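Local coordinates for protein leucine aminopeptidase 1 (Caenorhabditis elegans, PDB 2HC9) that releases N-terminal amino acids, preferably leucine, from peptides as a zinc-dependent M17 aminopeptidase and probably serves as a digestive enzyme, at residues A[131-135]-A[175-180]; A[245-251]-A[354-360]; A[322-328]-A[440-444]; A[375-381]-A[399-405]. The protein carries 1 engineered substitution. All blocks are in the same frame, centred on the assembly; numbering follows the deposited sequence. Where two conformers were deposited one is given.

Interaction 1. Residues A[131-135]-A[175-180]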
loop_
_atom_site.group_PDB
_atom_site.type_symbol
_atom_site.label_atom_id
_atom_site.label_comp_id
_atom_site.label_asym_id
_atom_site.label_seq_id
_atom_site.Cartn_x
_atom_site.Cartn_y
_atom_site.Cartn_z
ATOM N N PHE A 131 5.243 23.429 -31.271
ATOM C CA PHE A 131 4.256 23.257 -32.343
ATOM C C PHE A 131 3.858 21.797 -32.472
ATOM O O PHE A 131 4.419 21.047 -33.286
ATOM C CB PHE A 131 4.725 23.911 -33.658
ATOM C CG PHE A 131 4.684 25.422 -33.573
ATOM C CD1 PHE A 131 3.478 26.094 -33.708
ATOM C CD2 PHE A 131 5.807 26.128 -33.212
ATOM C CE1 PHE A 131 3.409 27.477 -33.554
ATOM C CE2 PHE A 131 5.759 27.519 -33.055
ATOM C CZ PHE A 131 4.564 28.189 -33.226
ATOM N N CYS A 132 2.952 21.378 -31.587
ATOM C CA CYS A 132 2.644 19.942 -31.462
ATOM C C CYS A 132 1.796 19.522 -32.658
ATOM O O CYS A 132 0.702 20.050 -32.867
ATOM C CB CYS A 132 1.882 19.679 -30.147
ATOM S SG CYS A 132 2.748 20.325 -28.702
ATOM N N LYS A 133 2.293 18.573 -33.438
ATOM C CA LYS A 133 1.565 18.111 -34.627
ATOM C C LYS A 133 0.288 17.387 -34.243
ATOM O O LYS A 133 -0.737 17.532 -34.909
ATOM C CB LYS A 133 2.448 17.186 -35.481
ATOM C CG LYS A 133 3.574 17.918 -36.183
ATOM C CD LYS A 133 4.237 17.028 -37.222
ATOM C CE LYS A 133 5.271 17.834 -38.034
ATOM N NZ LYS A 133 5.596 17.051 -39.278
ATOM N N PHE A 134 0.342 16.585 -33.180
ATOM C CA PHE A 134 -0.709 15.599 -33.002
ATOM C C PHE A 134 -1.927 16.112 -32.226
ATOM O O PHE A 134 -1.803 16.568 -31.089
ATOM C CB PHE A 134 -0.187 14.306 -32.359
ATOM C CG PHE A 134 -1.213 13.206 -32.394
ATOM C CD1 PHE A 134 -1.386 12.454 -33.553
ATOM C CD2 PHE A 134 -2.055 12.986 -31.310
ATOM C CE1 PHE A 134 -2.372 11.454 -33.615
ATOM C CE2 PHE A 134 -3.060 11.993 -31.381
ATOM C CZ PHE A 134 -3.184 11.236 -32.530
ATOM N N SER A 135 -3.110 16.014 -32.833
ATOM C CA SER A 135 -4.363 16.261 -32.083
ATOM C C SER A 135 -5.493 15.478 -32.720
ATOM O O SER A 135 -5.555 15.346 -33.938
ATOM C CB SER A 135 -4.733 17.754 -32.074
ATOM O OG SER A 135 -5.969 17.937 -31.385
ATOM N N ARG A 175 5.471 13.949 -32.468
ATOM C CA ARG A 175 4.218 13.417 -33.032
ATOM C C ARG A 175 4.086 11.906 -32.813
ATOM O O ARG A 175 3.007 11.399 -32.417
ATOM C CB ARG A 175 4.144 13.711 -34.551
ATOM C CG ARG A 175 2.920 13.038 -35.234
ATOM C CD ARG A 175 2.874 13.308 -36.745
ATOM N NE ARG A 175 3.990 12.718 -37.488
ATOM C CZ ARG A 175 4.101 11.424 -37.830
ATOM N NH1 ARG A 175 3.177 10.527 -37.491
ATOM N NH2 ARG A 175 5.143 11.022 -38.534
ATOM N N LEU A 176 5.172 11.182 -33.101
ATOM C CA LEU A 176 5.181 9.728 -32.953
ATOM C C LEU A 176 4.921 9.376 -31.480
ATOM O O LEU A 176 4.145 8.486 -31.175
ATOM C CB LEU A 176 6.524 9.136 -33.446
ATOM C CG LEU A 176 6.754 9.295 -34.979
ATOM C CD1 LEU A 176 8.206 8.879 -35.312
ATOM C CD2 LEU A 176 5.770 8.412 -35.742
ATOM N N ILE A 177 5.569 10.106 -30.577
ATOM C CA ILE A 177 5.394 9.888 -29.138
ATOM C C ILE A 177 3.966 10.179 -28.685
ATOM O O ILE A 177 3.398 9.395 -27.913
ATOM C CB ILE A 177 6.424 10.723 -28.339
ATOM C CG1 ILE A 177 7.817 10.082 -28.525
ATOM C CG2 ILE A 177 6.028 10.861 -26.816
ATOM C CD1 ILE A 177 8.966 10.998 -28.059
ATOM N N ASP A 178 3.375 11.282 -29.167
ATOM C CA ASP A 178 2.045 11.723 -28.666
ATOM C C ASP A 178 0.900 10.863 -29.198
ATOM O O ASP A 178 -0.177 10.870 -28.624
ATOM C CB ASP A 178 1.751 13.169 -29.097
ATOM C CG ASP A 178 2.676 14.190 -28.445
ATOM O OD1 ASP A 178 3.317 13.860 -27.422
ATOM O OD2 ASP A 178 2.732 15.336 -28.950
ATOM N N THR A 179 1.130 10.168 -30.312
ATOM C CA THR A 179 0.071 9.383 -30.971
ATOM C C THR A 179 -0.254 8.175 -30.068
ATOM O O THR A 179 0.640 7.464 -29.640
ATOM C CB THR A 179 0.541 8.874 -32.383
ATOM O OG1 THR A 179 0.949 9.995 -33.197
ATOM C CG2 THR A 179 -0.545 8.102 -33.100
ATOM N N PRO A 180 -1.543 7.951 -29.769
ATOM C CA PRO A 180 -1.878 6.805 -28.920
ATOM C C PRO A 180 -1.555 5.498 -29.619
ATOM O O PRO A 180 -1.542 5.444 -30.840
ATOM C CB PRO A 180 -3.389 6.920 -28.739
ATOM C CG PRO A 180 -3.874 7.734 -29.904
ATOM C CD PRO A 180 -2.736 8.701 -30.210
HETATM O O HOH W 1 2.656 16.024 -31.569
#
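Segment 131-135 is irregular coil following helix 120-128, and it meets the C-terminal turn of helix 157-178, with the backbones closest at Phe134 and Arg175 (CA to CA 5.4 Å). Helical angles persist to Asp178; Thr179, at phi/psi -70/130, is the first residue to leave them. Its OG1 donates a hydrogen bond to Arg175 O (2.6 Å), and its backbone N makes a weak one to the same oxygen (3.1 Å), so the last turn is closed twice.

Phe134 lies against this helix end. Thr179 CA sits 3.9 Å from the centroid of the Phe134 ring and 5° off its normal, a CH-pi contact squarely over the face, while CZ of Phe134 meets CD of Pro180 at 3.5 Å. Beside it, CB of Lys133 packs on CB of Arg175 (4.0 Å). Lys133 and Arg175 both form salt bridges with Glu172; Lys133 also pairs with Glu168 and Arg175 with Glu192. A water accepts from Phe134 N (2.9 Å) and donates to Asp178 OD2 (2.7 Å); Asp178 is also held by Arg467 and Gly468.

Ile319 of a neighbouring subunit also packs on Phe134, beside a subunit interface. Between the two segments themselves there is no direct hydrogen bond, just one aromatic ring, aliphatic packing and a water bridge; charge pairs with Glu172 and Glu168, about one and two turns back, tie the coil to the same helix.

Interaction 2. Residues A[245-251]-A[354-360]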
loop_
_atom_site.group_PDB
_atom_site.type_symbol
_atom_site.label_atom_id
_atom_site.label_comp_id
_atom_site.label_asym_id
_atom_site.label_seq_id
_atom_site.Cartn_x
_atom_site.Cartn_y
_atom_site.Cartn_z
ATOM N N GLU A 245 34.353 5.681 -39.827
ATOM C CA GLU A 245 33.389 5.308 -38.764
ATOM C C GLU A 245 32.224 4.451 -39.252
ATOM O O GLU A 245 31.818 4.501 -40.424
ATOM C CB GLU A 245 32.826 6.551 -38.059
ATOM C CG GLU A 245 33.879 7.549 -37.544
ATOM C CD GLU A 245 34.868 6.965 -36.532
ATOM O OE1 GLU A 245 34.558 5.942 -35.880
ATOM O OE2 GLU A 245 35.971 7.548 -36.391
ATOM N N HIS A 246 31.664 3.674 -38.330
ATOM C CA HIS A 246 30.545 2.801 -38.624
ATOM C C HIS A 246 29.662 2.890 -37.387
ATOM O O HIS A 246 29.980 2.303 -36.353
ATOM C CB HIS A 246 31.047 1.360 -38.847
ATOM C CG HIS A 246 31.817 1.216 -40.118
ATOM N ND1 HIS A 246 33.152 1.542 -40.207
ATOM C CD2 HIS A 246 31.422 0.881 -41.366
ATOM C CE1 HIS A 246 33.559 1.371 -41.451
ATOM N NE2 HIS A 246 32.531 0.972 -42.174
ATOM N N ILE A 247 28.617 3.714 -37.485
ATOM C CA ILE A 247 27.888 4.186 -36.299
ATOM C C ILE A 247 26.481 3.597 -36.340
ATOM O O ILE A 247 25.827 3.643 -37.381
ATOM C CB ILE A 247 27.817 5.749 -36.279
ATOM C CG1 ILE A 247 29.238 6.349 -36.258
ATOM C CG2 ILE A 247 26.970 6.243 -35.109
ATOM C CD1 ILE A 247 29.318 7.808 -36.700
ATOM N N ALA A 248 26.026 3.019 -35.222
ATOM C CA ALA A 248 24.649 2.515 -35.132
ATOM C C ALA A 248 23.878 3.321 -34.107
ATOM O O ALA A 248 24.392 3.625 -33.019
ATOM C CB ALA A 248 24.632 1.047 -34.758
ATOM N N LEU A 249 22.638 3.671 -34.462
ATOM C CA LEU A 249 21.702 4.307 -33.552
ATOM C C LEU A 249 20.582 3.308 -33.262
ATOM O O LEU A 249 19.697 3.095 -34.100
ATOM C CB LEU A 249 21.087 5.575 -34.187
ATOM C CG LEU A 249 22.115 6.601 -34.667
ATOM C CD1 LEU A 249 21.459 7.721 -35.489
ATOM C CD2 LEU A 249 22.940 7.195 -33.495
ATOM N N VAL A 250 20.635 2.704 -32.079
ATOM C CA VAL A 250 19.684 1.646 -31.722
ATOM C C VAL A 250 18.622 2.283 -30.806
ATOM O O VAL A 250 18.958 2.885 -29.796
ATOM C CB VAL A 250 20.388 0.449 -31.019
ATOM C CG1 VAL A 250 19.397 -0.756 -30.837
ATOM C CG2 VAL A 250 21.657 -0.025 -31.847
ATOM N N GLY A 251 17.343 2.131 -31.154
ATOM C CA GLY A 251 16.262 2.774 -30.408
ATOM C C GLY A 251 15.243 1.783 -29.852
ATOM O O GLY A 251 14.841 0.825 -30.537
ATOM N N ALA A 354 29.282 -2.371 -36.669
ATOM C CA ALA A 354 29.372 -0.999 -36.157
ATOM C C ALA A 354 30.452 -0.981 -35.066
ATOM O O ALA A 354 30.551 -1.926 -34.276
ATOM C CB ALA A 354 28.019 -0.531 -35.570
ATOM N N THR A 355 31.251 0.086 -35.048
ATOM C CA THR A 355 32.298 0.274 -34.047
ATOM C C THR A 355 32.003 1.419 -33.084
ATOM O O THR A 355 32.734 1.641 -32.116
ATOM C CB THR A 355 33.638 0.531 -34.732
ATOM O OG1 THR A 355 33.503 1.642 -35.639
ATOM C CG2 THR A 355 34.066 -0.720 -35.496
ATOM N N THR A 356 30.915 2.138 -33.352
ATOM C CA THR A 356 30.342 3.076 -32.388
ATOM C C THR A 356 28.847 2.741 -32.306
ATOM O O THR A 356 28.108 2.858 -33.308
ATOM C CB THR A 356 30.561 4.558 -32.818
ATOM O OG1 THR A 356 31.959 4.786 -33.052
ATOM C CG2 THR A 356 30.098 5.522 -31.708
ATOM N N ILE A 357 28.409 2.294 -31.128
ATOM C CA ILE A 357 27.013 1.839 -30.959
ATOM C C ILE A 357 26.345 2.667 -29.862
ATOM O O ILE A 357 26.766 2.648 -28.698
ATOM C CB ILE A 357 26.923 0.329 -30.608
ATOM C CG1 ILE A 357 27.617 -0.524 -31.694
ATOM C CG2 ILE A 357 25.438 -0.094 -30.366
ATOM C CD1 ILE A 357 27.809 -1.996 -31.301
ATOM N N PHE A 358 25.334 3.434 -30.263
ATOM C CA PHE A 358 24.505 4.204 -29.332
ATOM C C PHE A 358 23.193 3.482 -29.200
ATOM O O PHE A 358 22.621 3.041 -30.195
ATOM C CB PHE A 358 24.226 5.620 -29.880
ATOM C CG PHE A 358 25.452 6.465 -30.037
ATOM C CD1 PHE A 358 25.946 7.198 -28.956
ATOM C CD2 PHE A 358 26.073 6.585 -31.281
ATOM C CE1 PHE A 358 27.069 8.020 -29.096
ATOM C CE2 PHE A 358 27.208 7.402 -31.446
ATOM C CZ PHE A 358 27.714 8.114 -30.337
ATOM N N ASP A 359 22.682 3.385 -27.980
ATOM C CA ASP A 359 21.299 2.961 -27.821
ATOM C C ASP A 359 20.596 4.007 -26.972
ATOM O O ASP A 359 21.190 4.560 -26.048
ATOM C CB ASP A 359 21.194 1.516 -27.260
ATOM C CG ASP A 359 21.459 1.436 -25.764
ATOM O OD1 ASP A 359 22.585 1.053 -25.369
ATOM O OD2 ASP A 359 20.533 1.747 -24.977
ATOM N N MET A 360 19.359 4.336 -27.328
ATOM C CA MET A 360 18.637 5.368 -26.604
ATOM C C MET A 360 17.249 4.833 -26.323
ATOM O O MET A 360 16.616 4.229 -27.200
ATOM C CB MET A 360 18.542 6.637 -27.447
ATOM C CG MET A 360 17.896 7.810 -26.701
ATOM S SD MET A 360 18.000 9.431 -27.513
ATOM C CE MET A 360 16.872 9.261 -28.933
HETATM O O HOH W 2 32.700 4.111 -35.604
HETATM O O HOH W 3 35.017 1.907 -37.725
#
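Two neighbouring parallel strands of the catalytic domain's central mixed beta-sheet meet here, their axes 4.6 Å apart and 18° from parallel. Ile247 pairs with Thr356 through to Gly251 with Met360, side chains alternating between two faces. On one, the Phe358 ring is the main bump: Ile247 CG2 approaches its edge at Phe358 CE2 (3.8 Å), and Leu249 CD2 reaches Phe358 CD2 (3.9 Å). Gly251 adds no bulk there, and its strand runs on to Lys252, a zinc ligand; Phe476 meets Phe358 edge-to-face. The other face begins shallow, with the methyls of Ala248 and Ala354 touching (CB to CB 3.8 Å), then rises where Val250 CG2 meets Ile357 CG2 (4.1 Å); helix 337-350 covers Ala248, Val250 and Ile357. His246 O accepts from both Thr355 N (2.9 Å) and Thr356 N (3.1 Å). One water fills the hollow nearby, hydrogen-bonded to Glu245 OE1 (2.6 Å), His246 N (2.9 Å), Thr355 OG1 (2.6 Å) and Thr356 OG1 (2.7 Å).

Interaction 3. Residues A[322-328]-A[440-444]. Engineered in segment 440-444: Leu440 (natural residue Phe).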
loop_
_atom_site.group_PDB
_atom_site.type_symbol
_atom_site.label_atom_id
_atom_site.label_comp_id
_atom_site.label_asym_id
_atom_site.label_seq_id
_atom_site.Cartn_x
_atom_site.Cartn_y
_atom_site.Cartn_z
ATOM N N MET A 322 18.928 -15.075 -26.200
ATOM C CA MET A 322 19.008 -13.775 -26.863
ATOM C C MET A 322 19.713 -13.955 -28.220
ATOM O O MET A 322 20.277 -15.027 -28.498
ATOM C CB MET A 322 19.813 -12.814 -25.983
ATOM C CG MET A 322 19.289 -12.710 -24.551
ATOM S SD MET A 322 17.549 -12.217 -24.442
ATOM C CE MET A 322 17.677 -10.511 -24.901
ATOM N N LEU A 323 19.684 -12.917 -29.052
ATOM C CA LEU A 323 20.402 -12.979 -30.343
ATOM C C LEU A 323 21.893 -13.337 -30.134
ATOM O O LEU A 323 22.500 -14.038 -30.950
ATOM C CB LEU A 323 20.267 -11.651 -31.080
ATOM C CG LEU A 323 20.830 -11.616 -32.505
ATOM C CD1 LEU A 323 20.102 -12.637 -33.417
ATOM C CD2 LEU A 323 20.763 -10.168 -33.081
ATOM N N SER A 324 22.454 -12.888 -29.016
ATOM C CA SER A 324 23.879 -13.094 -28.671
ATOM C C SER A 324 24.218 -14.572 -28.414
ATOM O O SER A 324 25.405 -14.944 -28.366
ATOM C CB SER A 324 24.220 -12.286 -27.416
ATOM O OG SER A 324 23.544 -12.834 -26.287
ATOM N N GLY A 325 23.185 -15.386 -28.226
ATOM C CA GLY A 325 23.369 -16.774 -27.808
ATOM C C GLY A 325 23.344 -16.947 -26.294
ATOM O O GLY A 325 23.267 -18.077 -25.815
ATOM N N LYS A 326 23.430 -15.843 -25.541
ATOM C CA LYS A 326 23.391 -15.914 -24.061
ATOM C C LYS A 326 21.954 -16.101 -23.548
ATOM O O LYS A 326 20.996 -15.689 -24.212
ATOM C CB LYS A 326 24.001 -14.655 -23.427
ATOM C CG LYS A 326 25.534 -14.643 -23.597
ATOM C CD LYS A 326 26.135 -13.332 -23.134
ATOM C CE LYS A 326 27.663 -13.367 -23.311
ATOM N NZ LYS A 326 28.305 -14.524 -22.584
ATOM N N THR A 327 21.804 -16.714 -22.375
ATOM C CA THR A 327 20.455 -16.899 -21.818
ATOM C C THR A 327 20.120 -15.824 -20.774
ATOM O O THR A 327 20.987 -15.381 -20.021
ATOM C CB THR A 327 20.262 -18.294 -21.201
ATOM O OG1 THR A 327 21.348 -18.558 -20.279
ATOM C CG2 THR A 327 20.250 -19.396 -22.333
ATOM N N VAL A 328 18.857 -15.406 -20.736
ATOM C CA VAL A 328 18.433 -14.409 -19.759
ATOM C C VAL A 328 17.201 -14.982 -19.027
ATOM O O VAL A 328 16.239 -15.428 -19.662
ATOM C CB VAL A 328 18.117 -13.017 -20.405
ATOM C CG1 VAL A 328 17.547 -12.087 -19.322
ATOM C CG2 VAL A 328 19.407 -12.397 -21.014
ATOM N N LEU A 440 22.523 -4.754 -18.411
ATOM C CA LEU A 440 21.890 -5.933 -19.010
ATOM C C LEU A 440 22.090 -5.870 -20.536
ATOM O O LEU A 440 22.449 -6.867 -21.152
ATOM C CB LEU A 440 20.382 -6.000 -18.681
ATOM C CG LEU A 440 19.569 -7.164 -19.264
ATOM C CD1 LEU A 440 19.232 -7.080 -20.789
ATOM C CD2 LEU A 440 20.141 -8.566 -18.831
ATOM N N ILE A 441 21.865 -4.694 -21.125
ATOM C CA ILE A 441 22.092 -4.511 -22.570
ATOM C C ILE A 441 23.555 -4.811 -22.920
ATOM O O ILE A 441 23.852 -5.644 -23.808
ATOM C CB ILE A 441 21.749 -3.055 -23.006
ATOM C CG1 ILE A 441 20.265 -2.738 -22.745
ATOM C CG2 ILE A 441 22.080 -2.855 -24.490
ATOM C CD1 ILE A 441 19.946 -1.233 -22.771
ATOM N N GLY A 442 24.471 -4.151 -22.224
ATOM C CA GLY A 442 25.900 -4.286 -22.547
ATOM C C GLY A 442 26.483 -5.666 -22.311
ATOM O O GLY A 442 27.481 -6.032 -22.924
ATOM N N ALA A 443 25.859 -6.446 -21.432
ATOM C CA ALA A 443 26.335 -7.803 -21.145
ATOM C C ALA A 443 26.338 -8.707 -22.389
ATOM O O ALA A 443 26.966 -9.758 -22.397
ATOM C CB ALA A 443 25.479 -8.442 -20.012
ATOM N N HIS A 444 25.624 -8.298 -23.433
ATOM C CA HIS A 444 25.519 -9.097 -24.652
ATOM C C HIS A 444 26.506 -8.661 -25.732
ATOM O O HIS A 444 26.619 -9.317 -26.782
ATOM C CB HIS A 444 24.062 -9.077 -25.144
ATOM C CG HIS A 444 23.145 -9.760 -24.173
ATOM N ND1 HIS A 444 22.953 -11.125 -24.183
ATOM C CD2 HIS A 444 22.547 -9.303 -23.048
ATOM C CE1 HIS A 444 22.207 -11.469 -23.146
ATOM N NE2 HIS A 444 21.951 -10.382 -22.436
#
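This is a buried loop-to-helix-end contact centred on one histidine: His444, near the C-terminal end of helix 433-442, packs its ring against the connection between strands 319-321 and 327-329. His444 has 102 Å² of its surface covered by the other segment, out of 272 Å² buried on both sides together.

The turn is tightly built. Met322 to Gly325 forms a type I beta turn, closed by Gly325 N to Met322 O (2.9 Å), and Met322 N donates to Lys326 O (2.9 Å). Gly325 adopts a positive phi of 91°, where a CB would collide with the preceding carbonyl oxygen. Ser324 OG accepts from Lys326 N (3.1 Å), making an ST turn, and is also hydrogen-bonded to His444 ND1 at 2.8 Å, a bond whose donor could be either group. Around the imidazole, Met322 CG lies 3.5 Å from His444 CE1 and Lys326 CB 3.7 Å from the same atom, while Val328 CG2 touches the ring edge at His444 NE2 (3.5 Å). That nitrogen is buried without a polar partner.

Farther up the helix, CD2 of the engineered Leu440, a phenylalanine in the natural sequence, lies 4.4 Å from Val328 CG1. The motif is a beta hairpin connection, with its type I turn and ST turn, docked onto a helix terminus in the M17 catalytic domain, whose Leu440 end borders the predicted active-site Arg338.

Interaction 4. Residues A[375-381]-A[399-405]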
loop_
_atom_site.group_PDB
_atom_site.type_symbol
_atom_site.label_atom_id
_atom_site.label_comp_id
_atom_site.label_asym_id
_atom_site.label_seq_id
_atom_site.Cartn_x
_atom_site.Cartn_y
_atom_site.Cartn_z
ATOM N N HIS A 375 17.790 15.952 -18.048
ATOM C CA HIS A 375 19.036 15.345 -18.544
ATOM C C HIS A 375 18.813 13.861 -18.855
ATOM O O HIS A 375 18.350 13.089 -17.985
ATOM C CB HIS A 375 20.144 15.408 -17.467
ATOM C CG HIS A 375 20.674 16.786 -17.206
ATOM N ND1 HIS A 375 19.919 17.781 -16.622
ATOM C CD2 HIS A 375 21.898 17.327 -17.440
ATOM C CE1 HIS A 375 20.663 18.861 -16.471
ATOM N NE2 HIS A 375 21.868 18.613 -16.962
ATOM N N GLY A 376 19.195 13.435 -20.052
ATOM C CA GLY A 376 19.252 11.981 -20.307
ATOM C C GLY A 376 20.450 11.449 -19.510
ATOM O O GLY A 376 21.389 12.196 -19.204
ATOM N N ALA A 377 20.420 10.168 -19.171
ATOM C CA ALA A 377 21.488 9.575 -18.369
ATOM C C ALA A 377 22.308 8.670 -19.260
ATOM O O ALA A 377 21.789 7.699 -19.807
ATOM C CB ALA A 377 20.855 8.783 -17.166
ATOM N N ALA A 378 23.584 9.017 -19.448
ATOM C CA ALA A 378 24.470 8.300 -20.368
ATOM C C ALA A 378 25.456 7.387 -19.638
ATOM O O ALA A 378 26.171 7.839 -18.718
ATOM C CB ALA A 378 25.270 9.300 -21.220
ATOM N N MET A 379 25.500 6.140 -20.064
ATOM C CA MET A 379 26.474 5.183 -19.541
ATOM C C MET A 379 27.289 4.625 -20.698
ATOM O O MET A 379 26.739 4.057 -21.653
ATOM C CB MET A 379 25.741 4.065 -18.806
ATOM C CG MET A 379 26.691 3.156 -18.006
ATOM S SD MET A 379 25.801 1.734 -17.325
ATOM C CE MET A 379 25.644 0.698 -18.774
ATOM N N THR A 380 28.611 4.804 -20.616
ATOM C CA THR A 380 29.492 4.413 -21.714
ATOM C C THR A 380 30.821 3.827 -21.210
ATOM O O THR A 380 31.337 4.234 -20.159
ATOM C CB THR A 380 29.759 5.608 -22.684
ATOM O OG1 THR A 380 30.657 5.197 -23.723
ATOM C CG2 THR A 380 30.362 6.827 -21.935
ATOM N N ASN A 381 31.364 2.888 -21.974
ATOM C CA ASN A 381 32.711 2.347 -21.727
ATOM C C ASN A 381 33.822 3.306 -22.127
ATOM O O ASN A 381 34.992 3.054 -21.844
ATOM C CB ASN A 381 32.913 0.982 -22.408
ATOM C CG ASN A 381 32.973 1.079 -23.930
ATOM O OD1 ASN A 381 32.284 1.904 -24.531
ATOM N ND2 ASN A 381 33.806 0.244 -24.551
ATOM N N LEU A 399 19.917 17.882 -22.929
ATOM C CA LEU A 399 20.950 17.712 -21.884
ATOM C C LEU A 399 21.257 16.261 -21.591
ATOM O O LEU A 399 20.378 15.394 -21.709
ATOM C CB LEU A 399 20.522 18.421 -20.599
ATOM C CG LEU A 399 20.469 19.954 -20.723
ATOM C CD1 LEU A 399 19.838 20.581 -19.480
ATOM C CD2 LEU A 399 21.896 20.471 -20.883
ATOM N N VAL A 400 22.517 15.998 -21.236
ATOM C CA VAL A 400 22.971 14.632 -20.915
ATOM C C VAL A 400 23.840 14.718 -19.647
ATOM O O VAL A 400 24.673 15.646 -19.518
ATOM C CB VAL A 400 23.798 14.033 -22.061
ATOM C CG1 VAL A 400 24.295 12.631 -21.696
ATOM C CG2 VAL A 400 22.978 13.982 -23.373
ATOM N N ALA A 401 23.615 13.782 -18.722
ATOM C CA ALA A 401 24.419 13.647 -17.507
ATOM C C ALA A 401 25.013 12.241 -17.485
ATOM O O ALA A 401 24.429 11.284 -18.042
ATOM C CB ALA A 401 23.521 13.876 -16.233
ATOM N N PRO A 402 26.187 12.086 -16.859
ATOM C CA PRO A 402 26.797 10.773 -16.875
ATOM C C PRO A 402 26.298 9.838 -15.773
ATOM O O PRO A 402 25.977 10.279 -14.663
ATOM C CB PRO A 402 28.294 11.088 -16.631
ATOM C CG PRO A 402 28.295 12.305 -15.836
ATOM C CD PRO A 402 27.043 13.083 -16.179
ATOM N N MET A 403 26.191 8.559 -16.129
ATOM C CA MET A 403 26.033 7.441 -15.186
ATOM C C MET A 403 27.388 6.811 -14.918
ATOM O O MET A 403 28.298 6.880 -15.751
ATOM C CB MET A 403 25.123 6.347 -15.780
ATOM C CG MET A 403 23.663 6.717 -15.869
ATOM S SD MET A 403 22.486 5.345 -15.697
ATOM C CE MET A 403 22.180 5.027 -17.442
ATOM N N LEU A 404 27.510 6.165 -13.764
ATOM C CA LEU A 404 28.688 5.328 -13.489
ATOM C C LEU A 404 28.744 4.127 -14.406
ATOM O O LEU A 404 27.719 3.446 -14.635
ATOM C CB LEU A 404 28.671 4.794 -12.046
ATOM C CG LEU A 404 29.023 5.750 -10.909
ATOM C CD1 LEU A 404 28.668 5.086 -9.553
ATOM C CD2 LEU A 404 30.505 6.126 -10.990
ATOM N N PHE A 405 29.949 3.865 -14.905
ATOM C CA PHE A 405 30.207 2.672 -15.695
ATOM C C PHE A 405 31.066 1.714 -14.870
ATOM O O PHE A 405 32.287 1.900 -14.742
ATOM C CB PHE A 405 30.939 3.026 -17.000
ATOM C CG PHE A 405 31.195 1.819 -17.886
ATOM C CD1 PHE A 405 30.188 1.316 -18.704
ATOM C CD2 PHE A 405 32.429 1.173 -17.877
ATOM C CE1 PHE A 405 30.421 0.176 -19.518
ATOM C CE2 PHE A 405 32.674 0.044 -18.685
ATOM C CZ PHE A 405 31.656 -0.450 -19.502
HETATM O O HOH W 4 29.322 6.481 -18.398
#
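Leu399 opens segment 399-405 by lying over a ring: its CB stands 3.7 Å from the centroid of the His375 imidazole, 15° off the normal, in a CH-pi contact over the face. Leu399 O accepts from Gly376 N (2.8 Å), starting the parallel ladder. Val400 follows, bridged to Gly376; its CG1 packs on Ala378 CB (3.5 Å), on the face covered by helix 383-396. Ala401 carries the ladder in both directions. Ala401 N donates to Gly376 O (2.8 Å). Ala401 O accepts from Ala378 N (2.8 Å). Ala401 CB touches His375 CB (3.9 Å). Pro402 has no amide proton to give, but its nitrogen faces away from strand 376-380, so the pattern continues with Met403 N to Ala378 O (2.7 Å). Met403 also packs through CG on Ala377 CB (3.7 Å) and through CB on Met379 CB (3.8 Å). Beyond it the strands diverge, consistent with their 44° axis angle, and a water spans the gap, accepting from Thr380 N (2.9 Å) and hydrogen-bonded to Met403 O (2.9 Å). Leu404 points away and packs on Ser371 of a neighbouring subunit. Phe405 turns back: Asn381 CA lies 3.7 Å from its ring centroid, 10° off the normal, and Met379 CG meets CD1 of Phe405 at 4.0 Å. The pairing of strands 376-380 and 400-402 completes a beta-alpha-beta crossover through helix 383-396.

Interactions 2, 3 and 4 lie within the catalytic domain and are largely buried, whereas interaction 1 is only partly buried and joins the N-terminal domain's range to the catalytic one. Interactions 2 and 4 belong to the same mixed sheet, their strands separated by strand 452-457, and both rest on parallel backbone ladders; interactions 1 and 3 each centre on one ring, Phe134 without a direct hydrogen bond and His444 with one. Interactions 2 and 3 alternate along the chain and touch where Asp359 OD2 lies 3.8 Å from Ile441 CD1. Interaction 4 is nested within the loop that interaction 3 closes. Interactions 1, 3 and 4 also reach neighbouring subunits; interaction 2 does not.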